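Local coordinates for viral structural protein 4 (Bombyx mori cytoplasmic polyhedrosis virus, PDB 6TZ0) that binds GTP and probably serves as the NTPase partner of the viral RNA-dependent RNA polymerase during transcription inside the capsid, at residues 445-457 with 527-539. Numbering follows the deposited sequence.
Sequences KIKMMDEMNEVLI and QLFLRDTYYRLLP
Both terminal nitrogens of R536 converge on a single carboxylate oxygen, D450 OD1: NH2 approaches to 3.0 Å on the syn side of the carboxylate, while the bond from NH1 is weak. Because both nitrogens share OD1 and the planes of the two groups are turned 54° apart, this is not the flat, two-oxygen kind of salt bridge. R536 gets there because its CG is anti to the backbone N (chi1 -175°) and the chain stays extended as far as NE, entering the surface of helix 442-457 as a knob among I446, M449, D450 and N453. I446 CG2 lies 3.4 Å from R536 NH2. M449 is the reciprocal knob, filling a hole made by F529, D532, T533 and R536; its SD rests 3.7 Å from R536 CD, and its methyl CE reaches D532 CB. Segments 445-457 and 527-537 of the two helices cross at -79°, their axes 10.2 Å apart at closest approach. On the side of Y534, which stacks on H490, the contact borders the P-loop region, where K355 is a GTP-binding residue. Alongside M449, T533 OG1 sits over the centre of the F529 ring and donates to F529 O at 2.9 Å, a bond that would fix the rotation of the hydroxyl, while T533 CG2 packs against M452 CG. Beyond its bent chain, M452 CE meets L530 CD2 at 3.7 Å. L456 CD1 packs on L537 CD1, and R536 and L537 both touch T367 of the polymerase chain.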
loop_
_atom_site.group_PDB
_atom_site.type_symbol
_atom_site.label_atom_id
_atom_site.label_comp_id
_atom_site.label_asym_id
_atom_site.label_seq_id
_atom_site.Cartn_x
_atom_site.Cartn_y
_atom_site.Cartn_z
ATOM N N LYS B 445 32.663 22.266 17.751
ATOM C CA LYS B 445 32.629 22.166 16.296
ATOM C C LYS B 445 31.206 21.994 15.787
ATOM O O LYS B 445 30.823 22.610 14.786
ATOM C CB LYS B 445 33.500 21.004 15.837
ATOM C CG LYS B 445 34.976 21.199 16.081
ATOM C CD LYS B 445 35.760 20.008 15.583
ATOM C CE LYS B 445 37.234 20.211 15.786
ATOM N NZ LYS B 445 38.015 19.062 15.283
ATOM N N ILE B 446 30.417 21.151 16.459
ATOM C CA ILE B 446 29.035 20.893 16.058
ATOM C C ILE B 446 28.169 22.143 16.210
ATOM O O ILE B 446 27.256 22.378 15.402
ATOM C CB ILE B 446 28.508 19.689 16.865
ATOM C CG1 ILE B 446 29.202 18.411 16.403
ATOM C CG2 ILE B 446 27.004 19.522 16.781
ATOM C CD1 ILE B 446 28.899 17.223 17.270
ATOM N N LYS B 447 28.485 23.001 17.187
ATOM C CA LYS B 447 27.764 24.260 17.348
ATOM C C LYS B 447 27.974 25.196 16.157
ATOM O O LYS B 447 27.080 25.976 15.818
ATOM C CB LYS B 447 28.202 24.924 18.654
ATOM C CG LYS B 447 27.444 26.178 19.047
ATOM C CD LYS B 447 27.889 26.678 20.413
ATOM C CE LYS B 447 27.262 28.024 20.748
ATOM N NZ LYS B 447 25.786 27.920 20.905
ATOM N N MET B 448 29.121 25.100 15.488
ATOM C CA MET B 448 29.389 25.876 14.285
ATOM C C MET B 448 28.853 25.206 13.027
ATOM O O MET B 448 28.419 25.891 12.089
ATOM C CB MET B 448 30.894 26.087 14.145
ATOM C CG MET B 448 31.516 26.768 15.334
ATOM S SD MET B 448 33.301 26.827 15.187
ATOM C CE MET B 448 33.450 28.057 13.911
ATOM N N MET B 449 28.864 23.874 12.994
ATOM C CA MET B 449 28.295 23.160 11.861
ATOM C C MET B 449 26.782 23.294 11.798
ATOM O O MET B 449 26.213 23.174 10.713
ATOM C CB MET B 449 28.669 21.685 11.918
ATOM C CG MET B 449 30.144 21.442 11.823
ATOM S SD MET B 449 30.562 19.711 11.986
ATOM C CE MET B 449 32.312 19.866 12.261
ATOM N N ASP B 450 26.121 23.546 12.929
ATOM C CA ASP B 450 24.691 23.840 12.884
ATOM C C ASP B 450 24.420 25.175 12.198
ATOM O O ASP B 450 23.450 25.307 11.443
ATOM C CB ASP B 450 24.106 23.827 14.291
ATOM C CG ASP B 450 24.063 22.440 14.884
ATOM O OD1 ASP B 450 24.013 21.469 14.104
ATOM O OD2 ASP B 450 24.056 22.318 16.125
ATOM N N GLU B 451 25.285 26.163 12.420
ATOM C CA GLU B 451 25.166 27.435 11.715
ATOM C C GLU B 451 25.475 27.280 10.229
ATOM O O GLU B 451 24.837 27.923 9.381
ATOM C CB GLU B 451 26.095 28.451 12.370
ATOM C CG GLU B 451 25.653 28.832 13.770
ATOM C CD GLU B 451 26.678 29.666 14.507
ATOM O OE1 GLU B 451 27.820 29.776 14.022
ATOM O OE2 GLU B 451 26.342 30.219 15.575
ATOM N N MET B 452 26.425 26.407 9.899
ATOM C CA MET B 452 26.669 26.092 8.496
ATOM C C MET B 452 25.484 25.362 7.862
ATOM O O MET B 452 25.184 25.580 6.686
ATOM C CB MET B 452 27.943 25.268 8.362
ATOM C CG MET B 452 28.420 25.119 6.940
ATOM S SD MET B 452 28.950 26.692 6.249
ATOM C CE MET B 452 28.709 26.399 4.502
ATOM N N ASN B 453 24.778 24.519 8.619
ATOM C CA ASN B 453 23.561 23.909 8.086
ATOM C C ASN B 453 22.453 24.937 7.906
ATOM O O ASN B 453 21.634 24.806 6.990
ATOM C CB ASN B 453 23.074 22.777 8.987
ATOM C CG ASN B 453 23.966 21.569 8.930
ATOM O OD1 ASN B 453 24.549 21.273 7.898
ATOM N ND2 ASN B 453 24.038 20.834 10.025
ATOM N N GLU B 454 22.422 25.964 8.757
ATOM C CA GLU B 454 21.483 27.067 8.564
ATOM C C GLU B 454 21.792 27.870 7.308
ATOM O O GLU B 454 20.874 28.401 6.676
ATOM C CB GLU B 454 21.491 27.996 9.774
ATOM C CG GLU B 454 20.916 27.397 11.029
ATOM C CD GLU B 454 21.002 28.342 12.205
ATOM O OE1 GLU B 454 21.617 29.416 12.054
ATOM O OE2 GLU B 454 20.463 28.011 13.280
ATOM N N VAL B 455 23.064 27.998 6.938
ATOM C CA VAL B 455 23.326 28.712 5.689
ATOM C C VAL B 455 23.193 27.776 4.485
ATOM O O VAL B 455 23.013 28.246 3.356
ATOM C CB VAL B 455 24.689 29.431 5.725
ATOM C CG1 VAL B 455 25.823 28.502 5.477
ATOM C CG2 VAL B 455 24.728 30.592 4.755
ATOM N N LEU B 456 23.225 26.458 4.697
ATOM C CA LEU B 456 22.969 25.527 3.599
ATOM C C LEU B 456 21.483 25.377 3.294
ATOM O O LEU B 456 21.113 25.205 2.131
ATOM C CB LEU B 456 23.560 24.150 3.906
ATOM C CG LEU B 456 25.069 23.936 3.843
ATOM C CD1 LEU B 456 25.418 22.589 4.398
ATOM C CD2 LEU B 456 25.543 24.023 2.430
ATOM N N ILE B 457 20.627 25.422 4.318
ATOM C CA ILE B 457 19.208 25.108 4.144
ATOM C C ILE B 457 18.475 26.151 3.305
ATOM O O ILE B 457 17.491 25.818 2.639
ATOM C CB ILE B 457 18.556 24.913 5.535
ATOM C CG1 ILE B 457 17.146 24.338 5.444
ATOM C CG2 ILE B 457 18.495 26.201 6.313
ATOM C CD1 ILE B 457 17.090 22.986 4.904
ATOM N N GLN B 527 38.424 24.620 4.075
ATOM C CA GLN B 527 38.312 23.343 3.383
ATOM C C GLN B 527 38.107 22.194 4.359
ATOM O O GLN B 527 37.260 21.322 4.129
ATOM C CB GLN B 527 39.558 23.120 2.536
ATOM C CG GLN B 527 39.689 24.085 1.390
ATOM C CD GLN B 527 38.635 23.865 0.341
ATOM O OE1 GLN B 527 38.343 22.733 -0.024
ATOM N NE2 GLN B 527 38.042 24.947 -0.139
ATOM N N LEU B 528 38.850 22.192 5.468
ATOM C CA LEU B 528 38.673 21.157 6.482
ATOM C C LEU B 528 37.326 21.290 7.186
ATOM O O LEU B 528 36.675 20.280 7.496
ATOM C CB LEU B 528 39.818 21.223 7.482
ATOM C CG LEU B 528 39.856 20.148 8.561
ATOM C CD1 LEU B 528 39.990 18.778 7.938
ATOM C CD2 LEU B 528 41.008 20.421 9.481
ATOM N N PHE B 529 36.881 22.529 7.413
ATOM C CA PHE B 529 35.584 22.772 8.036
ATOM C C PHE B 529 34.442 22.297 7.146
ATOM O O PHE B 529 33.490 21.667 7.628
ATOM C CB PHE B 529 35.455 24.260 8.358
ATOM C CG PHE B 529 34.164 24.632 9.014
ATOM C CD1 PHE B 529 33.900 24.243 10.312
ATOM C CD2 PHE B 529 33.230 25.403 8.347
ATOM C CE1 PHE B 529 32.718 24.587 10.921
ATOM C CE2 PHE B 529 32.045 25.752 8.954
ATOM C CZ PHE B 529 31.791 25.345 10.241
ATOM N N LEU B 530 34.538 22.555 5.840
ATOM C CA LEU B 530 33.508 22.091 4.922
ATOM C C LEU B 530 33.544 20.585 4.737
ATOM O O LEU B 530 32.485 19.976 4.563
ATOM C CB LEU B 530 33.642 22.786 3.574
ATOM C CG LEU B 530 33.225 24.246 3.611
ATOM C CD1 LEU B 530 33.464 24.910 2.279
ATOM C CD2 LEU B 530 31.775 24.330 4.000
ATOM N N ARG B 531 34.737 19.975 4.775
ATOM C CA ARG B 531 34.838 18.519 4.767
ATOM C C ARG B 531 34.092 17.915 5.946
ATOM O O ARG B 531 33.345 16.945 5.784
ATOM C CB ARG B 531 36.311 18.085 4.773
ATOM C CG ARG B 531 36.537 16.566 4.672
ATOM C CD ARG B 531 36.765 15.895 6.026
ATOM N NE ARG B 531 36.722 14.444 5.940
ATOM C CZ ARG B 531 36.492 13.651 6.979
ATOM N NH1 ARG B 531 36.261 14.176 8.171
ATOM N NH2 ARG B 531 36.461 12.338 6.821
ATOM N N ASP B 532 34.286 18.472 7.143
ATOM C CA ASP B 532 33.650 17.885 8.319
ATOM C C ASP B 532 32.144 18.134 8.336
ATOM O O ASP B 532 31.374 17.258 8.749
ATOM C CB ASP B 532 34.309 18.414 9.583
ATOM C CG ASP B 532 35.662 17.800 9.833
ATOM O OD1 ASP B 532 35.873 16.638 9.443
ATOM O OD2 ASP B 532 36.514 18.480 10.431
ATOM N N THR B 533 31.703 19.299 7.848
ATOM C CA THR B 533 30.271 19.576 7.726
ATOM C C THR B 533 29.601 18.627 6.734
ATOM O O THR B 533 28.544 18.041 7.021
ATOM C CB THR B 533 30.066 21.024 7.290
ATOM O OG1 THR B 533 30.695 21.897 8.226
ATOM C CG2 THR B 533 28.590 21.364 7.212
ATOM N N TYR B 534 30.215 18.451 5.560
ATOM C CA TYR B 534 29.646 17.574 4.547
ATOM C C TYR B 534 29.689 16.119 4.978
ATOM O O TYR B 534 28.779 15.360 4.640
ATOM C CB TYR B 534 30.387 17.752 3.226
ATOM C CG TYR B 534 30.197 19.094 2.571
ATOM C CD1 TYR B 534 29.096 19.885 2.856
ATOM C CD2 TYR B 534 31.146 19.584 1.690
ATOM C CE1 TYR B 534 28.937 21.112 2.261
ATOM C CE2 TYR B 534 31.000 20.809 1.098
ATOM C CZ TYR B 534 29.895 21.569 1.385
ATOM O OH TYR B 534 29.746 22.793 0.788
ATOM N N TYR B 535 30.723 15.721 5.729
ATOM C CA TYR B 535 30.756 14.387 6.317
ATOM C C TYR B 535 29.618 14.193 7.305
ATOM O O TYR B 535 28.990 13.129 7.337
ATOM C CB TYR B 535 32.099 14.147 7.006
ATOM C CG TYR B 535 32.147 12.840 7.757
ATOM C CD1 TYR B 535 32.254 11.639 7.079
ATOM C CD2 TYR B 535 32.076 12.808 9.144
ATOM C CE1 TYR B 535 32.287 10.445 7.755
ATOM C CE2 TYR B 535 32.103 11.620 9.826
ATOM C CZ TYR B 535 32.208 10.441 9.127
ATOM O OH TYR B 535 32.243 9.246 9.804
ATOM N N ARG B 536 29.331 15.217 8.110
ATOM C CA ARG B 536 28.207 15.154 9.035
ATOM C C ARG B 536 26.868 15.115 8.304
ATOM O O ARG B 536 25.874 14.660 8.872
ATOM C CB ARG B 536 28.303 16.340 10.007
ATOM C CG ARG B 536 27.284 16.404 11.141
ATOM C CD ARG B 536 27.671 17.468 12.149
ATOM N NE ARG B 536 26.697 17.620 13.222
ATOM C CZ ARG B 536 25.748 18.546 13.236
ATOM N NH1 ARG B 536 25.657 19.411 12.243
ATOM N NH2 ARG B 536 24.898 18.613 14.246
ATOM N N LEU B 537 26.820 15.536 7.045
ATOM C CA LEU B 537 25.588 15.416 6.280
ATOM C C LEU B 537 25.570 14.262 5.280
ATOM O O LEU B 537 24.555 14.074 4.609
ATOM C CB LEU B 537 25.307 16.718 5.545
ATOM C CG LEU B 537 24.956 17.931 6.378
ATOM C CD1 LEU B 537 24.892 19.103 5.458
ATOM C CD2 LEU B 537 23.631 17.695 7.069
ATOM N N LEU B 538 26.646 13.487 5.156
ATOM C CA LEU B 538 26.724 12.409 4.167
ATOM C C LEU B 538 27.071 11.082 4.828
ATOM O O LEU B 538 28.255 10.797 5.074
ATOM C CB LEU B 538 27.747 12.728 3.081
ATOM C CG LEU B 538 28.021 11.753 1.926
ATOM C CD1 LEU B 538 26.827 11.585 1.022
ATOM C CD2 LEU B 538 29.221 12.188 1.115
ATOM N N PRO B 539 26.088 10.249 5.131
ATOM C CA PRO B 539 26.360 8.861 5.501
ATOM C C PRO B 539 26.631 8.022 4.258
ATOM O O PRO B 539 26.634 8.509 3.133
ATOM C CB PRO B 539 25.066 8.417 6.174
ATOM C CG PRO B 539 24.383 9.642 6.533
ATOM C CD PRO B 539 24.729 10.646 5.511
#